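Local coordinates for protein 433aa long hypothetical phosphoribosylglycinamide formyl transferase (Pyrococcus horikoshii, PDB 2DWC) that belongs to the PurT-type branch of the ATP-grasp family and binds adenosine-5'-diphosphate in a pocket of its ATP-grasp fold, at residues H120-R125 / Y139-T144; E147-C152 / E179-A184; G156-T161 / S172-G177; H160-M165 / I200-I205. All coordinates share one frame; numbering follows the deposited sequence.

Interaction 1. Residues H120-R125 / Y139-T144. With ADP (adenosine-5'-diphosphate), chain H.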
# COMPACT_ATOMS: atom_id res chain seq x y z
N HIS B 120 17.37 -27.09 -4.41
CA HIS B 120 17.99 -28.29 -5.01
C HIS B 120 16.86 -29.16 -5.56
O HIS B 120 16.07 -29.73 -4.79
CB HIS B 120 18.76 -29.02 -3.92
CG HIS B 120 19.70 -30.07 -4.44
ND1 HIS B 120 19.26 -31.28 -4.95
CD2 HIS B 120 21.05 -30.10 -4.50
CE1 HIS B 120 20.31 -32.01 -5.29
NE2 HIS B 120 21.41 -31.32 -5.03
N ARG B 121 16.79 -29.30 -6.88
CA ARG B 121 15.69 -30.03 -7.48
C ARG B 121 15.51 -31.46 -6.99
O ARG B 121 14.38 -31.96 -6.93
CB ARG B 121 15.77 -30.01 -9.01
CG ARG B 121 15.72 -28.63 -9.64
CD ARG B 121 15.48 -28.80 -11.10
NE ARG B 121 15.72 -27.57 -11.85
CZ ARG B 121 14.82 -26.61 -12.02
NH1 ARG B 121 13.61 -26.71 -11.49
NH2 ARG B 121 15.14 -25.55 -12.76
N GLU B 122 16.60 -32.12 -6.61
CA GLU B 122 16.49 -33.50 -6.11
C GLU B 122 15.98 -33.53 -4.67
O GLU B 122 15.09 -34.30 -4.32
CB GLU B 122 17.84 -34.23 -6.20
CG GLU B 122 17.72 -35.65 -5.68
CD GLU B 122 18.99 -36.47 -5.89
OE1 GLU B 122 18.94 -37.69 -5.64
OE2 GLU B 122 20.00 -35.88 -6.30
N ARG B 123 16.54 -32.68 -3.81
CA ARG B 123 16.06 -32.67 -2.44
C ARG B 123 14.56 -32.30 -2.43
O ARG B 123 13.77 -32.87 -1.68
CB ARG B 123 16.85 -31.66 -1.60
CG ARG B 123 18.34 -32.00 -1.45
CD ARG B 123 19.01 -31.17 -0.33
NE ARG B 123 19.22 -29.76 -0.70
CZ ARG B 123 20.41 -29.24 -1.03
NH1 ARG B 123 21.49 -30.01 -1.04
NH2 ARG B 123 20.52 -27.95 -1.34
N LEU B 124 14.17 -31.37 -3.28
CA LEU B 124 12.78 -30.93 -3.33
C LEU B 124 11.85 -32.02 -3.86
O LEU B 124 10.84 -32.33 -3.23
CB LEU B 124 12.65 -29.70 -4.22
CG LEU B 124 11.25 -29.10 -4.26
CD1 LEU B 124 10.78 -28.83 -2.81
CD2 LEU B 124 11.27 -27.82 -5.10
N ARG B 125 12.20 -32.57 -5.01
CA ARG B 125 11.36 -33.61 -5.60
C ARG B 125 11.21 -34.78 -4.65
O ARG B 125 10.11 -35.30 -4.44
CB ARG B 125 11.93 -34.06 -6.96
CG ARG B 125 11.07 -35.12 -7.70
CD ARG B 125 9.57 -34.77 -7.79
NE ARG B 125 9.28 -33.51 -8.52
CZ ARG B 125 8.88 -33.44 -9.78
NH1 ARG B 125 8.73 -34.55 -10.49
NH2 ARG B 125 8.59 -32.26 -10.32
N TYR B 139 9.66 -39.04 -13.14
CA TYR B 139 11.00 -38.52 -13.33
C TYR B 139 12.10 -39.53 -13.00
O TYR B 139 11.83 -40.59 -12.41
CB TYR B 139 11.19 -37.30 -12.41
CG TYR B 139 11.16 -37.71 -10.95
CD1 TYR B 139 9.94 -37.91 -10.29
CD2 TYR B 139 12.34 -37.98 -10.25
CE1 TYR B 139 9.90 -38.38 -8.99
CE2 TYR B 139 12.31 -38.46 -8.92
CZ TYR B 139 11.09 -38.66 -8.31
OH TYR B 139 11.05 -39.14 -7.02
N MET B 140 13.32 -39.15 -13.33
CA MET B 140 14.54 -39.92 -13.08
C MET B 140 15.69 -38.93 -13.03
O MET B 140 15.61 -37.86 -13.61
CB MET B 140 14.83 -40.89 -14.23
CG MET B 140 13.87 -42.02 -14.33
SD MET B 140 14.36 -43.09 -15.72
CE MET B 140 16.06 -43.38 -15.32
N TYR B 141 16.78 -39.29 -12.36
CA TYR B 141 17.94 -38.40 -12.32
C TYR B 141 19.05 -39.01 -13.17
O TYR B 141 19.09 -40.22 -13.38
CB TYR B 141 18.46 -38.22 -10.90
CG TYR B 141 17.42 -37.72 -9.92
CD1 TYR B 141 16.84 -38.58 -8.98
CD2 TYR B 141 17.01 -36.40 -9.95
CE1 TYR B 141 15.86 -38.13 -8.10
CE2 TYR B 141 16.02 -35.93 -9.07
CZ TYR B 141 15.45 -36.80 -8.15
OH TYR B 141 14.49 -36.37 -7.28
N ALA B 142 19.97 -38.17 -13.64
CA ALA B 142 21.10 -38.63 -14.43
C ALA B 142 22.32 -37.87 -13.94
O ALA B 142 22.23 -36.67 -13.70
CB ALA B 142 20.88 -38.35 -15.90
N THR B 143 23.44 -38.56 -13.79
CA THR B 143 24.68 -37.95 -13.33
C THR B 143 25.73 -38.04 -14.44
O THR B 143 26.80 -37.44 -14.35
CB THR B 143 25.21 -38.67 -12.08
OG1 THR B 143 24.32 -38.43 -10.98
CG2 THR B 143 26.60 -38.17 -11.72
N THR B 144 25.43 -38.80 -15.48
CA THR B 144 26.35 -38.92 -16.61
C THR B 144 25.56 -38.85 -17.89
O THR B 144 24.33 -39.00 -17.88
CB THR B 144 27.12 -40.25 -16.59
OG1 THR B 144 26.18 -41.34 -16.71
CG2 THR B 144 27.90 -40.40 -15.29
PB ADP H . 11.97 -23.00 -12.90
O1B ADP H . 11.87 -22.38 -11.56
O2B ADP H . 11.41 -22.27 -14.22
O3B ADP H . 13.05 -24.14 -13.23
PA ADP H . 10.62 -25.29 -13.78
O1A ADP H . 11.86 -25.52 -14.57
O2A ADP H . 10.29 -26.55 -12.84
O3A ADP H . 10.73 -24.02 -12.80
O5' ADP H . 9.34 -25.05 -14.73
C5' ADP H . 9.34 -23.98 -15.67
C4' ADP H . 8.20 -24.21 -16.67
O4' ADP H . 8.50 -25.26 -17.60
C3' ADP H . 6.96 -24.69 -15.92
O3' ADP H . 6.29 -23.57 -15.35
C2' ADP H . 6.18 -25.22 -17.12
O2' ADP H . 5.76 -24.11 -17.93
C1' ADP H . 7.28 -25.99 -17.85
N9 ADP H . 7.45 -27.34 -17.27
C8 ADP H . 8.34 -27.70 -16.34
N7 ADP H . 8.21 -29.01 -16.09
C5 ADP H . 7.25 -29.48 -16.87
C6 ADP H . 6.66 -30.73 -17.04
N6 ADP H . 7.12 -31.78 -16.37
N1 ADP H . 5.66 -30.86 -17.92
C2 ADP H . 5.23 -29.83 -18.62
N3 ADP H . 5.76 -28.63 -18.48
C4 ADP H . 6.76 -28.42 -17.62
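Glu122 and Arg125 both leave their helix with CG anti to the backbone N (chi1 179° and -177°), which sets each CG against a tyrosine ring of strand 139-142. The contact thus joins the first turns of helix 121-132 to an outer strand of the four-stranded antiparallel sheet of the ATP-grasp fold, and two CH-pi contacts carry it. Arg125 CG stands over the centre of the Tyr139 ring, 3.6 Å from the centroid. Its chain bends at chi2 and chi3; the guanidinium plane stands at 90° to that ring, and NH1 is 3.6 Å from Tyr139 CD1. Glu122 CG lies over one face of Tyr141 but nearer the rim, 3.5 Å from Tyr141 CZ. Tyr141 OH reaches past it to Arg125 CB at 3.5 Å. Both tyrosine hydroxyls are hydrogen-bonded to Glu126 OE1, and Arg125 NH1 to Ser137 OG; these bonds hold the polar ends of the three side chains. His120 ND1 caps the helix start, accepting from Arg123 N at 3.3 Å. Arg121 instead leads away from the strand, and its NH2 donates to ADP O3B at 2.6 Å, the oxygen lying in the guanidinium plane.

Interaction 2. Residues E147-C152 / E179-A184; sequences ELYEAC and EDIPKA
Ile181 packs against Leu148, Tyr149 and Cys152 of helix 145-155. Its CG2 is anti to the backbone N while CG1 lies beside that nitrogen (chi1 -68°), and the two branches therefore meet different partners. CG2 sits squarely over the Tyr149 ring, 3.5 Å from the centroid and 2° off the normal, a clear CH-pi geometry. CD1, carried outward by an extended chi2, presses on Tyr149 CD2 at 3.4 Å and on Cys152 CB at 3.7 Å. Leu148 completes the grip on CG2: its CD1 is 3.6 Å from Ile181 CG2 and a looser 4.5 Å from Ala184 CB. The Leu148 and Ile181 side chains slide past each other in opposite directions. At the outer margin the Tyr149 hydroxyl ends obliquely against the proline, with OH 3.7 Å from Pro182 CD. The contacts across the interface are apolar. Beneath them, Leu148, Cys152 and Ala184 all rest on Thr161 of strand 159-163, and Leu148 and Cys152 also touch Val201. Helices 145-155 and 181-185, packed on the same face of the antiparallel sheet, belong to the alpha/beta layering of the ATP-grasp fold.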
# COMPACT_ATOMS: atom_id res chain seq x y z
N GLU B 147 23.77 -42.00 -18.42
CA GLU B 147 22.55 -42.12 -17.64
C GLU B 147 21.48 -41.21 -18.24
O GLU B 147 20.29 -41.56 -18.24
CB GLU B 147 22.82 -41.75 -16.19
CG GLU B 147 23.59 -42.80 -15.44
CD GLU B 147 23.72 -42.46 -13.98
OE1 GLU B 147 24.20 -43.32 -13.21
OE2 GLU B 147 23.34 -41.33 -13.60
N LEU B 148 21.90 -40.07 -18.76
CA LEU B 148 20.94 -39.14 -19.37
C LEU B 148 20.24 -39.81 -20.57
O LEU B 148 19.01 -39.72 -20.71
CB LEU B 148 21.66 -37.87 -19.83
CG LEU B 148 20.91 -36.53 -19.80
CD1 LEU B 148 21.21 -35.80 -21.08
CD2 LEU B 148 19.41 -36.71 -19.61
N TYR B 149 21.01 -40.51 -21.41
CA TYR B 149 20.42 -41.19 -22.57
C TYR B 149 19.40 -42.21 -22.13
O TYR B 149 18.28 -42.25 -22.65
CB TYR B 149 21.49 -41.90 -23.40
CG TYR B 149 22.05 -41.07 -24.52
CD1 TYR B 149 23.30 -40.47 -24.40
CD2 TYR B 149 21.33 -40.89 -25.70
CE1 TYR B 149 23.83 -39.70 -25.43
CE2 TYR B 149 21.85 -40.12 -26.75
CZ TYR B 149 23.10 -39.53 -26.60
OH TYR B 149 23.61 -38.76 -27.62
N GLU B 150 19.76 -43.05 -21.17
CA GLU B 150 18.85 -44.08 -20.69
C GLU B 150 17.62 -43.47 -20.03
O GLU B 150 16.51 -43.95 -20.21
CB GLU B 150 19.57 -45.02 -19.72
CG GLU B 150 18.72 -46.21 -19.25
CD GLU B 150 19.50 -47.23 -18.41
OE1 GLU B 150 20.65 -46.94 -18.01
OE2 GLU B 150 18.93 -48.32 -18.16
N ALA B 151 17.84 -42.39 -19.28
CA ALA B 151 16.73 -41.72 -18.59
C ALA B 151 15.73 -41.13 -19.59
O ALA B 151 14.53 -41.37 -19.49
CB ALA B 151 17.27 -40.63 -17.66
N CYS B 152 16.22 -40.36 -20.56
CA CYS B 152 15.32 -39.78 -21.55
C CYS B 152 14.54 -40.86 -22.30
O CYS B 152 13.34 -40.70 -22.57
CB CYS B 152 16.09 -38.91 -22.54
SG CYS B 152 16.74 -37.36 -21.82
N GLU B 179 18.21 -36.89 -30.44
CA GLU B 179 19.16 -35.95 -31.02
C GLU B 179 19.35 -34.71 -30.14
O GLU B 179 20.32 -33.97 -30.29
CB GLU B 179 18.71 -35.52 -32.41
CG GLU B 179 17.44 -34.70 -32.42
CD GLU B 179 16.18 -35.52 -32.63
OE1 GLU B 179 16.08 -36.64 -32.07
OE2 GLU B 179 15.28 -35.05 -33.35
N ASP B 180 18.42 -34.50 -29.22
CA ASP B 180 18.49 -33.35 -28.32
C ASP B 180 19.23 -33.69 -27.04
O ASP B 180 19.60 -32.79 -26.29
CB ASP B 180 17.07 -32.87 -27.98
CG ASP B 180 16.38 -32.18 -29.14
OD1 ASP B 180 15.14 -32.21 -29.20
OD2 ASP B 180 17.09 -31.60 -29.99
N ILE B 181 19.45 -34.97 -26.78
CA ILE B 181 20.13 -35.37 -25.55
C ILE B 181 21.51 -34.74 -25.38
O ILE B 181 21.82 -34.21 -24.31
CB ILE B 181 20.18 -36.92 -25.45
CG1 ILE B 181 18.75 -37.44 -25.25
CG2 ILE B 181 21.09 -37.36 -24.30
CD1 ILE B 181 18.61 -38.95 -25.23
N PRO B 182 22.35 -34.75 -26.43
CA PRO B 182 23.66 -34.13 -26.22
C PRO B 182 23.54 -32.62 -25.91
O PRO B 182 24.29 -32.07 -25.09
CB PRO B 182 24.39 -34.42 -27.54
CG PRO B 182 23.27 -34.56 -28.54
CD PRO B 182 22.23 -35.33 -27.77
N LYS B 183 22.58 -31.95 -26.55
CA LYS B 183 22.35 -30.53 -26.33
C LYS B 183 21.94 -30.28 -24.87
O LYS B 183 22.37 -29.32 -24.24
CB LYS B 183 21.24 -30.03 -27.27
CG LYS B 183 21.37 -30.52 -28.71
CD LYS B 183 21.97 -29.45 -29.62
CE LYS B 183 21.02 -28.27 -29.79
NZ LYS B 183 21.60 -27.21 -30.66
N ALA B 184 21.10 -31.16 -24.34
CA ALA B 184 20.62 -31.04 -22.96
C ALA B 184 21.73 -31.27 -21.93
O ALA B 184 21.74 -30.64 -20.87
CB ALA B 184 19.49 -32.02 -22.72

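Interaction 3. Residues G156-T161 / S172-G177. With ADP (adenosine-5'-diphosphate), chain H.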
# COMPACT_ATOMS: atom_id res chain seq x y z
N GLY B 156 10.53 -41.22 -21.90
CA GLY B 156 9.77 -41.06 -23.13
C GLY B 156 9.82 -39.62 -23.60
O GLY B 156 9.93 -38.71 -22.79
N TYR B 157 9.75 -39.40 -24.91
CA TYR B 157 9.81 -38.04 -25.42
C TYR B 157 8.40 -37.52 -25.71
O TYR B 157 7.49 -38.30 -25.95
CB TYR B 157 10.67 -37.97 -26.70
CG TYR B 157 12.05 -38.58 -26.56
CD1 TYR B 157 12.26 -39.94 -26.84
CD2 TYR B 157 13.14 -37.81 -26.16
CE1 TYR B 157 13.54 -40.51 -26.73
CE2 TYR B 157 14.42 -38.36 -26.05
CZ TYR B 157 14.61 -39.71 -26.34
OH TYR B 157 15.87 -40.27 -26.23
N PRO B 158 8.20 -36.19 -25.63
CA PRO B 158 9.21 -35.19 -25.29
C PRO B 158 9.36 -35.20 -23.76
O PRO B 158 8.40 -35.48 -23.05
CB PRO B 158 8.59 -33.87 -25.77
CG PRO B 158 7.51 -34.29 -26.69
CD PRO B 158 6.97 -35.53 -26.06
N CYS B 159 10.56 -34.90 -23.27
CA CYS B 159 10.77 -34.85 -21.83
C CYS B 159 11.52 -33.57 -21.46
O CYS B 159 12.11 -32.91 -22.32
CB CYS B 159 11.53 -36.09 -21.33
SG CYS B 159 13.12 -36.40 -22.16
N HIS B 160 11.47 -33.20 -20.18
CA HIS B 160 12.13 -32.00 -19.70
C HIS B 160 13.38 -32.36 -18.89
O HIS B 160 13.28 -33.17 -17.97
CB HIS B 160 11.19 -31.21 -18.78
CG HIS B 160 9.94 -30.75 -19.45
ND1 HIS B 160 9.82 -29.49 -20.01
CD2 HIS B 160 8.77 -31.38 -19.69
CE1 HIS B 160 8.62 -29.37 -20.56
NE2 HIS B 160 7.96 -30.50 -20.38
N THR B 161 14.51 -31.76 -19.21
CA THR B 161 15.74 -32.01 -18.45
C THR B 161 16.06 -30.72 -17.71
O THR B 161 16.03 -29.64 -18.29
CB THR B 161 16.95 -32.35 -19.36
OG1 THR B 161 17.18 -31.28 -20.27
CG2 THR B 161 16.69 -33.63 -20.15
N SER B 172 17.80 -25.61 -18.35
CA SER B 172 16.87 -26.68 -18.72
C SER B 172 16.81 -26.89 -20.23
O SER B 172 17.37 -26.10 -20.99
CB SER B 172 15.46 -26.33 -18.20
OG SER B 172 15.47 -26.24 -16.78
N TYR B 173 16.13 -27.95 -20.65
CA TYR B 173 15.99 -28.23 -22.06
C TYR B 173 14.72 -29.03 -22.35
O TYR B 173 14.28 -29.82 -21.51
CB TYR B 173 17.20 -29.00 -22.57
CG TYR B 173 17.46 -28.80 -24.04
CD1 TYR B 173 18.21 -27.71 -24.49
CD2 TYR B 173 16.91 -29.66 -24.99
CE1 TYR B 173 18.42 -27.49 -25.86
CE2 TYR B 173 17.11 -29.45 -26.36
CZ TYR B 173 17.87 -28.36 -26.78
OH TYR B 173 18.05 -28.13 -28.13
N PHE B 174 14.11 -28.80 -23.51
CA PHE B 174 12.94 -29.55 -23.88
C PHE B 174 13.41 -30.57 -24.92
O PHE B 174 13.56 -30.25 -26.09
CB PHE B 174 11.87 -28.65 -24.49
CG PHE B 174 10.55 -29.34 -24.71
CD1 PHE B 174 9.94 -30.02 -23.66
CD2 PHE B 174 9.91 -29.29 -25.94
CE1 PHE B 174 8.69 -30.63 -23.82
CE2 PHE B 174 8.66 -29.90 -26.12
CZ PHE B 174 8.05 -30.58 -25.05
N VAL B 175 13.65 -31.80 -24.46
CA VAL B 175 14.14 -32.87 -25.33
C VAL B 175 13.01 -33.54 -26.12
O VAL B 175 12.19 -34.26 -25.57
CB VAL B 175 14.87 -33.94 -24.47
CG1 VAL B 175 15.39 -35.08 -25.35
CG2 VAL B 175 16.01 -33.28 -23.71
N LYS B 176 12.99 -33.30 -27.43
CA LYS B 176 11.96 -33.88 -28.27
C LYS B 176 12.36 -35.23 -28.83
O LYS B 176 11.52 -36.04 -29.23
CB LYS B 176 11.62 -32.91 -29.41
CG LYS B 176 10.90 -31.64 -28.95
CD LYS B 176 10.47 -30.79 -30.13
CE LYS B 176 9.54 -29.66 -29.70
NZ LYS B 176 9.06 -28.85 -30.87
N GLY B 177 13.66 -35.48 -28.85
CA GLY B 177 14.15 -36.75 -29.36
C GLY B 177 15.59 -36.98 -28.95
O GLY B 177 16.26 -36.07 -28.43
PB ADP H . 11.97 -23.00 -12.90
O1B ADP H . 11.87 -22.38 -11.56
O2B ADP H . 11.41 -22.27 -14.22
O3B ADP H . 13.05 -24.14 -13.23
PA ADP H . 10.62 -25.29 -13.78
O1A ADP H . 11.86 -25.52 -14.57
O2A ADP H . 10.29 -26.55 -12.84
O3A ADP H . 10.73 -24.02 -12.80
O5' ADP H . 9.34 -25.05 -14.73
C5' ADP H . 9.34 -23.98 -15.67
C4' ADP H . 8.20 -24.21 -16.67
O4' ADP H . 8.50 -25.26 -17.60
C3' ADP H . 6.96 -24.69 -15.92
O3' ADP H . 6.29 -23.57 -15.35
C2' ADP H . 6.18 -25.22 -17.12
O2' ADP H . 5.76 -24.11 -17.93
C1' ADP H . 7.28 -25.99 -17.85
N9 ADP H . 7.45 -27.34 -17.27
C8 ADP H . 8.34 -27.70 -16.34
N7 ADP H . 8.21 -29.01 -16.09
C5 ADP H . 7.25 -29.48 -16.87
C6 ADP H . 6.66 -30.73 -17.04
N6 ADP H . 7.12 -31.78 -16.37
N1 ADP H . 5.66 -30.86 -17.92
C2 ADP H . 5.23 -29.83 -18.62
N3 ADP H . 5.76 -28.63 -18.48
C4 ADP H . 6.76 -28.42 -17.62
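Tyr173 O accepts a nearly straight bond from Thr161 N (3.0 Å, N-H...O 172°), with His160 CA approaching the same oxygen as a CA-H...O contact and Thr161 OG1 as a weak, unsettled one. This belongs to the antiparallel beta hairpin formed by strands 159-163 and 173-175 in the ATP-grasp fold. Thr161 pairs with Tyr173 and Cys159 with Val175 as hydrogen-bonded pairs, while His160 and Phe174 between them form a non-hydrogen-bonded pair. Cys159, Thr161, Tyr173 and Val175 thereby share the face toward helices 145-155 and 181-185. There Val175 CG1, anti to the backbone N (chi1 -180°), meets the Tyr157 ring edge, while CG2 meets Thr161 CG2 at 3.6 Å. Before the strand, Tyr157 lays one ring face on Gly177 CA, 3.9 Å from the centroid; its hydroxyl is hydrogen-bonded to Glu153. Pro158, entered through a cis peptide bond, puts CB 3.4 Å from Phe174 CZ. On the face carrying His160 and Phe174, the imidazole has ADP C5 3.6 Å above its plane, over the centre, and Phe174 CD1 over the opposite face, offset toward the rim. The two ring planes are 46° apart, an oblique pair, with Phe174 CD1 3.4 Å from His160 CE1.

Interaction 4. Residues H160-M165 / I200-I205; sequences HTKAIM and IVEEHI. With ADP (adenosine-5'-diphosphate), chain H.
Ile200 pairs with Lys162 at the start of the antiparallel register between strands 199-203 and 159-163, giving its N-H to Lys162 O at 2.9 Å, and Ile200 O accepts from Lys162 N. Ile164 CD1 comes to Ile200 CB at 4.0 Å, the two side chains crossing at about a right angle. Val201, opposite Thr161 in a non-hydrogen-bonded pair, turns to the other face of the sheet. Glu202 restores the two-bond pattern with His160 and sends its extended side chain to the nucleotide. There OE1 makes a salt bridge with Lys162 NZ (3.0 Å, weak as a hydrogen bond), and OE2 accepts from ADP N6 at 3.1 Å and is also hydrogen-bonded to Ser137 OG. The extended Lys162 chain crosses Glu202 nearly perpendicularly, and its NZ additionally donates to ADP N7 at 2.9 Å and to O2A. Glu203 contributes its backbone, O accepting the N6 amino group at 3.0 Å, so two acceptors hold that group. His204 ND1 and His160 NE2 share a hydrogen bond of 2.8 Å (159°), either able to donate, with the two rings rim to rim. Ile205 N finishes the adenine edge, donating to ADP N1 at 2.8 Å and 170°, a backbone recognition familiar from ATP-grasp folds. Around this pocket wall, strand 139-142 lies on the far side of strand 199-203, helix 145-155 packs on Val201, and helix 121-132 meets Ile164 and Ile200 through Arg121, and Ile164 also through Glu122.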
# COMPACT_ATOMS: atom_id res chain seq x y z
N HIS B 160 11.47 -33.20 -20.18
CA HIS B 160 12.13 -32.00 -19.70
C HIS B 160 13.38 -32.36 -18.89
O HIS B 160 13.28 -33.17 -17.97
CB HIS B 160 11.19 -31.21 -18.78
CG HIS B 160 9.94 -30.75 -19.45
ND1 HIS B 160 9.82 -29.49 -20.01
CD2 HIS B 160 8.77 -31.38 -19.69
CE1 HIS B 160 8.62 -29.37 -20.56
NE2 HIS B 160 7.96 -30.50 -20.38
N THR B 161 14.51 -31.76 -19.21
CA THR B 161 15.74 -32.01 -18.45
C THR B 161 16.06 -30.72 -17.71
O THR B 161 16.03 -29.64 -18.29
CB THR B 161 16.95 -32.35 -19.36
OG1 THR B 161 17.18 -31.28 -20.27
CG2 THR B 161 16.69 -33.63 -20.15
N LYS B 162 16.38 -30.83 -16.42
CA LYS B 162 16.68 -29.64 -15.62
C LYS B 162 17.89 -29.87 -14.74
O LYS B 162 18.03 -30.93 -14.12
CB LYS B 162 15.47 -29.27 -14.74
CG LYS B 162 14.12 -29.26 -15.46
CD LYS B 162 12.94 -29.17 -14.47
CE LYS B 162 11.58 -29.32 -15.18
NZ LYS B 162 10.44 -29.17 -14.21
N ALA B 163 18.75 -28.86 -14.68
CA ALA B 163 19.93 -28.91 -13.83
C ALA B 163 19.45 -28.94 -12.38
O ALA B 163 18.52 -28.22 -12.01
CB ALA B 163 20.79 -27.67 -14.08
N ILE B 164 20.08 -29.78 -11.56
CA ILE B 164 19.67 -29.92 -10.16
C ILE B 164 19.76 -28.63 -9.33
O ILE B 164 19.05 -28.47 -8.33
CB ILE B 164 20.47 -31.05 -9.47
CG1 ILE B 164 19.50 -32.09 -8.91
CG2 ILE B 164 21.35 -30.49 -8.36
CD1 ILE B 164 18.61 -32.74 -9.97
N MET B 165 20.62 -27.71 -9.75
CA MET B 165 20.77 -26.43 -9.06
C MET B 165 20.94 -25.30 -10.06
O MET B 165 21.76 -25.39 -10.98
CB MET B 165 21.96 -26.46 -8.11
CG MET B 165 21.55 -26.72 -6.67
SD MET B 165 22.96 -27.06 -5.58
CE MET B 165 23.72 -25.41 -5.43
N ILE B 200 17.59 -33.73 -13.61
CA ILE B 200 16.35 -34.45 -13.36
C ILE B 200 15.65 -34.46 -14.71
O ILE B 200 15.61 -33.44 -15.41
CB ILE B 200 15.44 -33.79 -12.25
CG1 ILE B 200 14.15 -34.61 -12.11
CG2 ILE B 200 15.14 -32.34 -12.60
CD1 ILE B 200 13.21 -34.15 -11.01
N VAL B 201 15.16 -35.63 -15.10
CA VAL B 201 14.47 -35.79 -16.36
C VAL B 201 13.02 -36.08 -16.04
O VAL B 201 12.72 -37.04 -15.33
CB VAL B 201 15.04 -37.01 -17.17
CG1 VAL B 201 14.29 -37.15 -18.48
CG2 VAL B 201 16.53 -36.79 -17.44
N GLU B 202 12.11 -35.26 -16.57
CA GLU B 202 10.69 -35.43 -16.27
C GLU B 202 9.80 -35.65 -17.48
O GLU B 202 10.06 -35.09 -18.55
CB GLU B 202 10.13 -34.18 -15.56
CG GLU B 202 10.89 -33.74 -14.33
CD GLU B 202 10.29 -32.47 -13.70
OE1 GLU B 202 10.96 -31.83 -12.88
OE2 GLU B 202 9.13 -32.13 -14.04
N GLU B 203 8.72 -36.40 -17.29
CA GLU B 203 7.77 -36.57 -18.39
C GLU B 203 7.06 -35.23 -18.65
O GLU B 203 6.90 -34.41 -17.74
CB GLU B 203 6.71 -37.62 -18.04
CG GLU B 203 6.00 -37.34 -16.76
CD GLU B 203 4.63 -37.98 -16.70
OE1 GLU B 203 4.14 -38.17 -15.58
OE2 GLU B 203 4.05 -38.29 -17.76
N HIS B 204 6.64 -35.01 -19.90
CA HIS B 204 5.95 -33.78 -20.24
C HIS B 204 4.49 -33.86 -19.81
O HIS B 204 3.78 -34.80 -20.17
CB HIS B 204 6.01 -33.52 -21.74
CG HIS B 204 5.25 -32.29 -22.16
ND1 HIS B 204 5.66 -31.02 -21.83
CD2 HIS B 204 4.11 -32.15 -22.87
CE1 HIS B 204 4.80 -30.14 -22.31
NE2 HIS B 204 3.85 -30.80 -22.95
N ILE B 205 4.04 -32.89 -19.02
CA ILE B 205 2.66 -32.87 -18.57
C ILE B 205 1.87 -31.94 -19.49
O ILE B 205 2.25 -30.78 -19.70
CB ILE B 205 2.52 -32.36 -17.11
CG1 ILE B 205 3.29 -33.28 -16.16
CG2 ILE B 205 1.05 -32.35 -16.71
CD1 ILE B 205 2.85 -34.74 -16.23
PB ADP H . 11.97 -23.00 -12.90
O1B ADP H . 11.87 -22.38 -11.56
O2B ADP H . 11.41 -22.27 -14.22
O3B ADP H . 13.05 -24.14 -13.23
PA ADP H . 10.62 -25.29 -13.78
O1A ADP H . 11.86 -25.52 -14.57
O2A ADP H . 10.29 -26.55 -12.84
O3A ADP H . 10.73 -24.02 -12.80
O5' ADP H . 9.34 -25.05 -14.73
C5' ADP H . 9.34 -23.98 -15.67
C4' ADP H . 8.20 -24.21 -16.67
O4' ADP H . 8.50 -25.26 -17.60
C3' ADP H . 6.96 -24.69 -15.92
O3' ADP H . 6.29 -23.57 -15.35
C2' ADP H . 6.18 -25.22 -17.12
O2' ADP H . 5.76 -24.11 -17.93
C1' ADP H . 7.28 -25.99 -17.85
N9 ADP H . 7.45 -27.34 -17.27
C8 ADP H . 8.34 -27.70 -16.34
N7 ADP H . 8.21 -29.01 -16.09
C5 ADP H . 7.25 -29.48 -16.87
C6 ADP H . 6.66 -30.73 -17.04
N6 ADP H . 7.12 -31.78 -16.37
N1 ADP H . 5.66 -30.86 -17.92
C2 ADP H . 5.23 -29.83 -18.62
N3 ADP H . 5.76 -28.63 -18.48
C4 ADP H . 6.76 -28.42 -17.62

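How the interactions relate
From the N terminus, interaction 1 closes first, a short loop that brings the beginning of helix 121-132 to strand 139-142. The chain passes directly into helix 145-155, which opens interaction 2; its partner 179-184 closes a longer loop, inside which the hairpin of interaction 3 is nested. Interaction 4 starts on the same strand as interaction 3, sharing His160 and Thr161, but closes later at 200-205, so it crosses interaction 2. Interactions 1, 3 and 4 together reach all four strands of the antiparallel sheet, in the order 139-142, 199-203, 159-163, 173-175, and all three touch ADP. Interaction 2 ties together helices 145-155 and 181-185 on the face of the sheet away from ADP.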